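Local coordinates for protein lovastatin nonaketide synthase mokA (Monascus pilosus, PDB 6AD3) that builds the nonaketide of monacolin K (lovastatin) iteratively as a type I polyketide synthase, represented here by its condensation domain, at residues Lys117-Val122 with Asn155-Ile160; Ala166-Gly171 with Phe193-Asp198; Phe202-His207 with Asn218-Ala223. The protein carries 1 engineered substitution. One frame throughout, in Å; residues are numbered along the deposited sequence.

How the contacts relate
The three contacts illustrate how one mixed β-sheet is clothed by helices on its two faces. Contacts 1 and 3 lie on the same face, with centres about 10 Å apart, and merge into one core: Leu119 CD1 sits 3.8 Å from Phe202 CE1, and Leu119 CD2 3.7 Å from Ala223 CB. Contact 2 covers the opposite face, its centre about 18 Å from each of the others. Neighbouring strands tie it to them: Ile160 O lies 2.9 Å from Phe194 N, a probable hydrogen bond, while Phe193 packs on Val203. Contact 3 also flanks the loop that corresponds to the one carrying the HHxxxDG active-site motif in condensation domains.

Contact 1. Residues Lys117-Val122 with Asn155-Ile160; sequences KALRAV and NKVQVI
Val157 presents both of its methyls to helix 112-125 and carries the strand's side of this small, purely apolar contact. The CG2 branch rests 3.7 Å from Leu119 CB and 4.0 Å from Arg120 CG, bridging two successive residues of the helix. The other branch, CG1, lies 3.8 Å from Leu119 CD1, so that the leucine is touched near its root and at one methyl. Because CG1 is anti to the backbone N (chi1 180°), the two methyls spread across the leucine, whose side chain the valine crosses at about a right angle. Val157 is also flanked by Ser116 and Leu123 of the same helix.

In the fold, this packing sets helix 112-125 against strand 157-161, an outermost strand of the five-stranded sheet of the condensation domain. Along its edge the strand is hydrogen-bonded, through Gln158 and Ile160, to strand 188-195.

Polar groups take no direct part across the interface. Arg120 lends only its aliphatic CG; its chain then bends at chi3 (-46°) and folds back along the helix, laying one guanidinium face over Lys117 CA, with NH1 weakly hydrogen-bonded to Ser116 OG.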
loop_
_atom_site.group_PDB
_atom_site.type_symbol
_atom_site.label_atom_id
_atom_site.label_comp_id
_atom_site.label_asym_id
_atom_site.label_seq_id
_atom_site.Cartn_x
_atom_site.Cartn_y
_atom_site.Cartn_z
ATOM N N LYS A 117 16.933 -10.953 19.986
ATOM C CA LYS A 117 17.539 -9.799 20.596
ATOM C C LYS A 117 17.543 -8.597 19.641
ATOM O O LYS A 117 17.286 -7.440 20.048
ATOM C CB LYS A 117 18.972 -10.109 20.991
ATOM C CG LYS A 117 19.663 -8.927 21.648
ATOM C CD LYS A 117 20.837 -9.391 22.505
ATOM C CE LYS A 117 22.148 -9.222 21.777
ATOM N NZ LYS A 117 22.840 -7.998 22.256
ATOM N N ALA A 118 17.824 -8.872 18.375
ATOM C CA ALA A 118 17.788 -7.827 17.365
ATOM C C ALA A 118 16.413 -7.218 17.258
ATOM O O ALA A 118 16.263 -5.986 17.259
ATOM C CB ALA A 118 18.241 -8.363 16.013
ATOM N N LEU A 119 15.403 -8.062 17.138
ATOM C CA LEU A 119 14.055 -7.567 16.942
ATOM C C LEU A 119 13.538 -6.870 18.203
ATOM O O LEU A 119 12.903 -5.833 18.113
ATOM C CB LEU A 119 13.101 -8.695 16.515
ATOM C CG LEU A 119 13.382 -9.299 15.121
ATOM C CD1 LEU A 119 12.710 -10.637 14.912
ATOM C CD2 LEU A 119 12.954 -8.296 14.049
ATOM N N ARG A 120 13.927 -7.349 19.385
ATOM C CA ARG A 120 13.571 -6.628 20.608
ATOM C C ARG A 120 14.144 -5.198 20.648
ATOM O O ARG A 120 13.499 -4.272 21.137
ATOM C CB ARG A 120 13.963 -7.443 21.873
ATOM C CG ARG A 120 13.018 -8.603 22.128
ATOM C CD ARG A 120 13.243 -9.241 23.508
ATOM N NE ARG A 120 14.651 -9.483 23.808
ATOM C CZ ARG A 120 15.304 -10.607 23.525
ATOM N NH1 ARG A 120 14.657 -11.656 23.035
ATOM N NH2 ARG A 120 16.587 -10.716 23.828
ATOM N N ALA A 121 15.331 -5.020 20.079
ATOM C CA ALA A 121 15.988 -3.723 20.047
ATOM C C ALA A 121 15.312 -2.791 19.065
ATOM O O ALA A 121 15.152 -1.605 19.367
ATOM C CB ALA A 121 17.469 -3.870 19.715
ATOM N N VAL A 122 14.766 -3.350 17.980
ATOM C CA VAL A 122 13.970 -2.567 17.027
ATOM C C VAL A 122 12.698 -2.087 17.700
ATOM O O VAL A 122 12.362 -0.887 17.616
ATOM C CB VAL A 122 13.609 -3.372 15.752
ATOM C CG1 VAL A 122 12.663 -2.596 14.876
ATOM C CG2 VAL A 122 14.855 -3.754 14.970
ATOM N N ASN A 155 4.707 -5.184 22.467
ATOM C CA ASN A 155 4.792 -6.169 21.451
ATOM C C ASN A 155 5.820 -7.217 21.786
ATOM O O ASN A 155 6.687 -6.987 22.654
ATOM C CB ASN A 155 5.099 -5.500 20.090
ATOM C CG ASN A 155 3.881 -4.784 19.508
ATOM O OD1 ASN A 155 2.783 -5.332 19.487
ATOM N ND2 ASN A 155 4.043 -3.500 19.175
ATOM N N LYS A 156 5.683 -8.395 21.157
ATOM C CA LYS A 156 6.550 -9.546 21.458
ATOM C C LYS A 156 7.145 -10.113 20.192
ATOM O O LYS A 156 6.595 -9.941 19.073
ATOM C CB LYS A 156 5.790 -10.673 22.175
ATOM C CG LYS A 156 4.932 -10.222 23.320
ATOM C CD LYS A 156 5.772 -9.824 24.505
ATOM C CE LYS A 156 4.901 -9.733 25.751
ATOM N NZ LYS A 156 5.691 -9.230 26.895
ATOM N N VAL A 157 8.277 -10.759 20.368
ATOM C CA VAL A 157 8.959 -11.484 19.291
ATOM C C VAL A 157 8.825 -12.966 19.555
ATOM O O VAL A 157 9.082 -13.425 20.680
ATOM C CB VAL A 157 10.441 -11.107 19.241
ATOM C CG1 VAL A 157 11.163 -11.860 18.136
ATOM C CG2 VAL A 157 10.585 -9.601 19.075
ATOM N N GLN A 158 8.549 -13.741 18.506
ATOM C CA GLN A 158 8.425 -15.179 18.658
ATOM C C GLN A 158 9.254 -15.909 17.661
ATOM O O GLN A 158 9.309 -15.522 16.479
ATOM C CB GLN A 158 6.991 -15.605 18.504
ATOM C CG GLN A 158 6.092 -15.028 19.586
ATOM C CD GLN A 158 4.665 -15.053 19.199
ATOM O OE1 GLN A 158 3.930 -15.969 19.578
ATOM N NE2 GLN A 158 4.262 -14.104 18.376
ATOM N N VAL A 159 9.901 -16.979 18.121
ATOM C CA VAL A 159 10.629 -17.842 17.221
ATOM C C VAL A 159 10.038 -19.214 17.393
ATOM O O VAL A 159 10.082 -19.771 18.521
ATOM C CB VAL A 159 12.161 -17.845 17.514
ATOM C CG1 VAL A 159 12.895 -18.725 16.519
ATOM C CG2 VAL A 159 12.716 -16.422 17.461
ATOM N N ILE A 160 9.345 -19.699 16.355
ATOM C CA ILE A 160 8.394 -20.825 16.521
ATOM C C ILE A 160 8.748 -22.019 15.640
ATOM O O ILE A 160 8.812 -21.918 14.427
ATOM C CB ILE A 160 6.939 -20.390 16.237
ATOM C CG1 ILE A 160 6.503 -19.291 17.205
ATOM C CG2 ILE A 160 5.971 -21.590 16.319
ATOM C CD1 ILE A 160 5.100 -18.783 16.927
#

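Contact 2. Residues Ala166-Gly171 with Phe193-Asp198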
loop_
_atom_site.group_PDB
_atom_site.type_symbol
_atom_site.label_atom_id
_atom_site.label_comp_id
_atom_site.label_asym_id
_atom_site.label_seq_id
_atom_site.Cartn_x
_atom_site.Cartn_y
_atom_site.Cartn_z
ATOM N N ALA A 166 4.189 -26.368 5.315
ATOM C CA ALA A 166 2.735 -26.284 5.465
ATOM C C ALA A 166 2.353 -25.778 6.865
ATOM O O ALA A 166 1.428 -24.961 7.005
ATOM C CB ALA A 166 2.078 -27.657 5.202
ATOM N N GLY A 167 3.095 -26.212 7.887
ATOM C CA GLY A 167 2.951 -25.638 9.231
ATOM C C GLY A 167 3.217 -24.129 9.297
ATOM O O GLY A 167 2.518 -23.395 10.007
ATOM N N ALA A 168 4.303 -23.696 8.671
ATOM C CA ALA A 168 4.637 -22.278 8.585
ATOM C C ALA A 168 3.515 -21.477 7.898
ATOM O O ALA A 168 3.092 -20.438 8.418
ATOM C CB ALA A 168 5.945 -22.076 7.867
ATOM N N GLU A 169 3.008 -21.984 6.776
ATOM C CA GLU A 169 1.954 -21.310 6.044
ATOM C C GLU A 169 0.684 -21.239 6.881
ATOM O O GLU A 169 -0.009 -20.213 6.923
ATOM C CB GLU A 169 1.689 -21.988 4.692
ATOM C CG GLU A 169 2.771 -21.720 3.672
ATOM C CD GLU A 169 2.473 -22.346 2.301
ATOM O OE1 GLU A 169 1.307 -22.344 1.898
ATOM O OE2 GLU A 169 3.417 -22.670 1.560
ATOM N N GLU A 170 0.422 -22.277 7.646
ATOM C CA GLU A 170 -0.732 -22.269 8.522
ATOM C C GLU A 170 -0.597 -21.156 9.576
ATOM O O GLU A 170 -1.553 -20.425 9.851
ATOM C CB GLU A 170 -0.902 -23.654 9.175
ATOM C CG GLU A 170 -2.031 -23.720 10.163
ATOM C CD GLU A 170 -2.165 -25.096 10.810
ATOM O OE1 GLU A 170 -2.176 -25.162 12.061
ATOM O OE2 GLU A 170 -2.236 -26.098 10.071
ATOM N N GLY A 171 0.589 -21.036 10.154
ATOM C CA GLY A 171 0.856 -19.983 11.117
ATOM C C GLY A 171 0.649 -18.601 10.483
ATOM O O GLY A 171 0.141 -17.695 11.114
ATOM N N PHE A 193 9.043 -18.387 11.877
ATOM C CA PHE A 193 8.629 -19.827 11.825
ATOM C C PHE A 193 9.777 -20.618 11.216
ATOM O O PHE A 193 10.294 -20.258 10.166
ATOM C CB PHE A 193 7.388 -20.033 10.944
ATOM C CG PHE A 193 6.137 -19.417 11.475
ATOM C CD1 PHE A 193 5.452 -19.989 12.524
ATOM C CD2 PHE A 193 5.592 -18.293 10.853
ATOM C CE1 PHE A 193 4.247 -19.458 12.974
ATOM C CE2 PHE A 193 4.415 -17.732 11.306
ATOM C CZ PHE A 193 3.724 -18.298 12.344
ATOM N N PHE A 194 10.195 -21.742 11.845
ATOM C CA PHE A 194 11.386 -22.430 11.362
ATOM C C PHE A 194 11.192 -23.941 11.384
ATOM O O PHE A 194 10.426 -24.454 12.186
ATOM C CB PHE A 194 12.622 -22.025 12.175
ATOM C CG PHE A 194 12.664 -22.575 13.582
ATOM C CD1 PHE A 194 12.015 -21.927 14.614
ATOM C CD2 PHE A 194 13.337 -23.761 13.858
ATOM C CE1 PHE A 194 12.197 -22.307 15.910
ATOM C CE2 PHE A 194 13.495 -24.171 15.169
ATOM C CZ PHE A 194 12.883 -23.470 16.192
ATOM N N TRP A 195 11.796 -24.599 10.406
ATOM C CA TRP A 195 11.647 -26.057 10.220
ATOM C C TRP A 195 12.805 -26.575 9.415
ATOM O O TRP A 195 13.571 -25.802 8.835
ATOM C CB TRP A 195 10.349 -26.377 9.516
ATOM C CG TRP A 195 10.310 -25.940 8.083
ATOM C CD1 TRP A 195 10.565 -26.710 6.978
ATOM C CD2 TRP A 195 9.848 -24.672 7.588
ATOM N NE1 TRP A 195 10.366 -25.974 5.835
ATOM C CE2 TRP A 195 9.984 -24.705 6.183
ATOM C CE3 TRP A 195 9.509 -23.459 8.201
ATOM C CZ2 TRP A 195 9.682 -23.597 5.369
ATOM C CZ3 TRP A 195 9.255 -22.358 7.403
ATOM C CH2 TRP A 195 9.302 -22.448 5.993
ATOM N N GLY A 196 12.881 -27.901 9.291
ATOM C CA GLY A 196 13.810 -28.521 8.361
ATOM C C GLY A 196 15.250 -28.140 8.616
ATOM O O GLY A 196 15.659 -27.952 9.765
ATOM N N LYS A 197 16.024 -28.103 7.549
ATOM C CA LYS A 197 17.389 -27.669 7.592
ATOM C C LYS A 197 17.479 -26.173 7.300
ATOM O O LYS A 197 17.481 -25.751 6.142
ATOM C CB LYS A 197 18.213 -28.432 6.576
ATOM C CG LYS A 197 19.699 -28.253 6.753
ATOM C CD LYS A 197 20.455 -29.240 5.865
ATOM C CE LYS A 197 21.108 -28.546 4.680
ATOM N NZ LYS A 197 22.401 -27.927 5.087
ATOM N N ASP A 198 17.460 -25.396 8.376
ATOM C CA ASP A 198 17.586 -23.928 8.299
ATOM C C ASP A 198 16.578 -23.350 7.310
ATOM O O ASP A 198 16.865 -22.362 6.665
ATOM C CB ASP A 198 19.007 -23.492 7.906
ATOM C CG ASP A 198 20.046 -23.872 8.943
ATOM O OD1 ASP A 198 19.836 -23.669 10.149
ATOM O OD2 ASP A 198 21.055 -24.418 8.543
#
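Ala168 CB meets the six-membered part of the Trp195 indole, approaching CZ3 to 3.4 Å, a tight fit, with CE3 and CH2 of the same ring a little farther off. The methyl comes in obliquely. It also touches Phe193, whose CB is 4.0 Å from Ala168 CB, and so meets two aromatic residues that start from the same side of the strand. One turn on, the Phe193 ring reaches the helix backbone itself: its CZ lies 3.5 Å from Gly171 CA and 3.6 Å from Gly171 C. With no side chain at Gly171, the ring can come right down onto the main chain. The carbonyl oxygen of Ala168 stands over one face of this ring, toward the rim.

Torsions set the two rings apart. Phe193 CG is anti to the carbonyl carbon (chi1 -67°), carrying the phenyl toward Gly171, whereas Trp195 CG lies between the backbone N and the carbonyl carbon (chi1 69°), which holds the indole beside Ala168.

A second shell surrounds these groups, from the neighbouring strand, the loop before the helix and the helix start. Val162 touches Ala168, Phe193 and Trp195 alike; Leu201 of the adjoining strand packs on Ala168 and Trp195, and Arg165, in a salt bridge with Glu169, also touches the indole.

The short segments run nearly antiparallel, at 171°, with their axes 8.4 Å apart. Strand 157-161, helix 165-176 and strand 188-195 follow one another in the chain, and the two strands are parallel neighbours, so this helix lying on its own second strand is the packing of a classic beta-alpha-beta crossover.

Contact 3. Residues Phe202-His207 with Asn218-Ala223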
loop_
_atom_site.group_PDB
_atom_site.type_symbol
_atom_site.label_atom_id
_atom_site.label_comp_id
_atom_site.label_asym_id
_atom_site.label_seq_id
_atom_site.Cartn_x
_atom_site.Cartn_y
_atom_site.Cartn_z
ATOM N N PHE A 202 9.798 -15.746 7.916
ATOM C CA PHE A 202 9.873 -14.624 8.836
ATOM C C PHE A 202 8.758 -13.661 8.498
ATOM O O PHE A 202 8.641 -13.230 7.354
ATOM C CB PHE A 202 11.211 -13.918 8.682
ATOM C CG PHE A 202 11.326 -12.663 9.490
ATOM C CD1 PHE A 202 10.989 -12.671 10.818
ATOM C CD2 PHE A 202 11.722 -11.487 8.910
ATOM C CE1 PHE A 202 11.039 -11.512 11.570
ATOM C CE2 PHE A 202 11.811 -10.323 9.661
ATOM C CZ PHE A 202 11.359 -10.322 10.964
ATOM N N VAL A 203 7.867 -13.433 9.454
ATOM C CA VAL A 203 6.663 -12.685 9.223
ATOM C C VAL A 203 6.705 -11.392 10.039
ATOM O O VAL A 203 6.893 -11.412 11.271
ATOM C CB VAL A 203 5.392 -13.505 9.609
ATOM C CG1 VAL A 203 4.095 -12.720 9.300
ATOM C CG2 VAL A 203 5.372 -14.852 8.897
ATOM N N VAL A 204 6.423 -10.288 9.348
ATOM C CA VAL A 204 6.121 -9.027 9.924
ATOM C C VAL A 204 4.644 -8.704 9.682
ATOM O O VAL A 204 4.190 -8.583 8.543
ATOM C CB VAL A 204 7.000 -7.901 9.318
ATOM C CG1 VAL A 204 6.551 -6.553 9.852
ATOM C CG2 VAL A 204 8.468 -8.143 9.587
ATOM N N ALA A 205 3.880 -8.635 10.768
ATOM C CA ALA A 205 2.501 -8.322 10.692
ATOM C C ALA A 205 2.235 -7.065 11.508
ATOM O O ALA A 205 2.815 -6.866 12.561
ATOM C CB ALA A 205 1.668 -9.457 11.188
ATOM N N TYR A 206 1.371 -6.221 10.995
ATOM C CA TYR A 206 1.133 -4.913 11.586
ATOM C C TYR A 206 -0.287 -4.446 11.434
ATOM O O TYR A 206 -0.928 -4.595 10.378
ATOM C CB TYR A 206 2.093 -3.849 11.046
ATOM C CG TYR A 206 2.088 -3.682 9.541
ATOM C CD1 TYR A 206 2.852 -4.504 8.735
ATOM C CD2 TYR A 206 1.425 -2.595 8.940
ATOM C CE1 TYR A 206 2.905 -4.299 7.357
ATOM C CE2 TYR A 206 1.491 -2.376 7.588
ATOM C CZ TYR A 206 2.199 -3.235 6.798
ATOM O OH TYR A 206 2.254 -3.020 5.453
ATOM N N HIS A 207 -0.787 -3.862 12.527
ATOM C CA HIS A 207 -1.941 -3.000 12.458
ATOM C C HIS A 207 -1.623 -1.832 11.554
ATOM O O HIS A 207 -0.481 -1.362 11.497
ATOM C CB HIS A 207 -2.352 -2.522 13.845
ATOM C CG HIS A 207 -3.658 -1.792 13.859
ATOM N ND1 HIS A 207 -4.866 -2.397 14.142
ATOM C CD2 HIS A 207 -3.932 -0.495 13.634
ATOM C CE1 HIS A 207 -5.828 -1.509 14.048
ATOM N NE2 HIS A 207 -5.294 -0.353 13.716
ATOM N N ASN A 218 12.292 -1.214 6.475
ATOM C CA ASN A 218 13.174 -0.656 7.504
ATOM C C ASN A 218 13.375 -1.699 8.630
ATOM O O ASN A 218 14.448 -1.779 9.201
ATOM C CB ASN A 218 12.621 0.647 8.095
ATOM C CG ASN A 218 12.706 1.836 7.143
ATOM O OD1 ASN A 218 12.203 2.946 7.461
ATOM N ND2 ASN A 218 13.435 1.673 6.056
ATOM N N ILE A 219 12.311 -2.411 9.023
ATOM C CA ILE A 219 12.445 -3.413 10.105
ATOM C C ILE A 219 13.477 -4.484 9.716
ATOM O O ILE A 219 14.340 -4.864 10.535
ATOM C CB ILE A 219 11.076 -4.078 10.406
ATOM C CG1 ILE A 219 10.174 -3.060 11.125
ATOM C CG2 ILE A 219 11.259 -5.343 11.221
ATOM C CD1 ILE A 219 8.703 -3.413 11.145
ATOM N N PHE A 220 13.348 -5.023 8.497
ATOM C CA PHE A 220 14.259 -6.056 8.027
ATOM C C PHE A 220 15.682 -5.505 8.054
ATOM O O PHE A 220 16.598 -6.148 8.538
ATOM C CB PHE A 220 13.909 -6.495 6.603
ATOM C CG PHE A 220 12.897 -7.630 6.504
ATOM C CD1 PHE A 220 11.504 -7.384 6.606
ATOM C CD2 PHE A 220 13.299 -8.904 6.043
ATOM C CE1 PHE A 220 10.542 -8.404 6.321
ATOM C CE2 PHE A 220 12.324 -9.899 5.718
ATOM C CZ PHE A 220 10.953 -9.598 5.689
ATOM N N VAL A 221 15.873 -4.321 7.499
ATOM C CA VAL A 221 17.197 -3.728 7.418
ATOM C C VAL A 221 17.826 -3.450 8.796
ATOM O O VAL A 221 19.001 -3.718 9.013
ATOM C CB VAL A 221 17.145 -2.457 6.514
ATOM C CG1 VAL A 221 18.367 -1.603 6.706
ATOM C CG2 VAL A 221 16.977 -2.877 5.086
ATOM N N GLU A 222 17.038 -2.932 9.741
ATOM C CA GLU A 222 17.538 -2.715 11.091
ATOM C C GLU A 222 17.860 -4.020 11.782
ATOM O O GLU A 222 18.922 -4.152 12.397
ATOM C CB GLU A 222 16.574 -1.875 11.922
ATOM C CG GLU A 222 16.547 -0.393 11.510
ATOM C CD GLU A 222 15.960 0.544 12.582
ATOM O OE1 GLU A 222 15.992 1.753 12.343
ATOM O OE2 GLU A 222 15.619 0.103 13.691
ATOM N N ALA A 223 16.983 -5.002 11.633
ATOM C CA ALA A 223 17.166 -6.293 12.281
ATOM C C ALA A 223 18.391 -7.044 11.732
ATOM O O ALA A 223 19.190 -7.569 12.506
ATOM C CB ALA A 223 15.921 -7.144 12.107
#
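Phe202 takes the torsion that sets CG opposite the backbone N (chi1 174°), while Phe220, rooted on the flank of its helix, swings CG roughly anti to the carbonyl carbon; together these settings bring the two rings into a T-shaped stack. The edge of Phe202 is directed at the face of Phe220, with centroids 5.0 Å apart and planes inclined at 72°. The closest approach is from Phe202 CD2 to Phe220 CE2, at 3.6 Å, whereas Phe202 CE2 stands over the centre of the Phe220 ring. The two side chains slide past each other in opposite directions.

The two elements are consecutive, strand 199-206 turning back into helix 213-227, with a crossing angle of 133° between the short segments. Their connection corresponds to the loop that holds the HHxxxDG motif in condensation domains; in the deposited chain the matching segment starts at His207 and has arginine at the position of the second histidine. The hydrophobic contact thus packs together the two elements bordering what corresponds to the active-site loop of the family.

Aliphatic packing extends the interface along the strand. Val204 divides its branches: CG2 lies 3.9 Å from Phe220 CE1, obliquely to that ring, and CG1 lies 4.0 Å from Ile219 CD1, the far end of the isoleucine. All four touching residues are buried. Met104 and Met106 of strand 100-107 touch Phe220 and Phe202 respectively. Glu222, on another side of the helix, forms a salt bridge with Arg125.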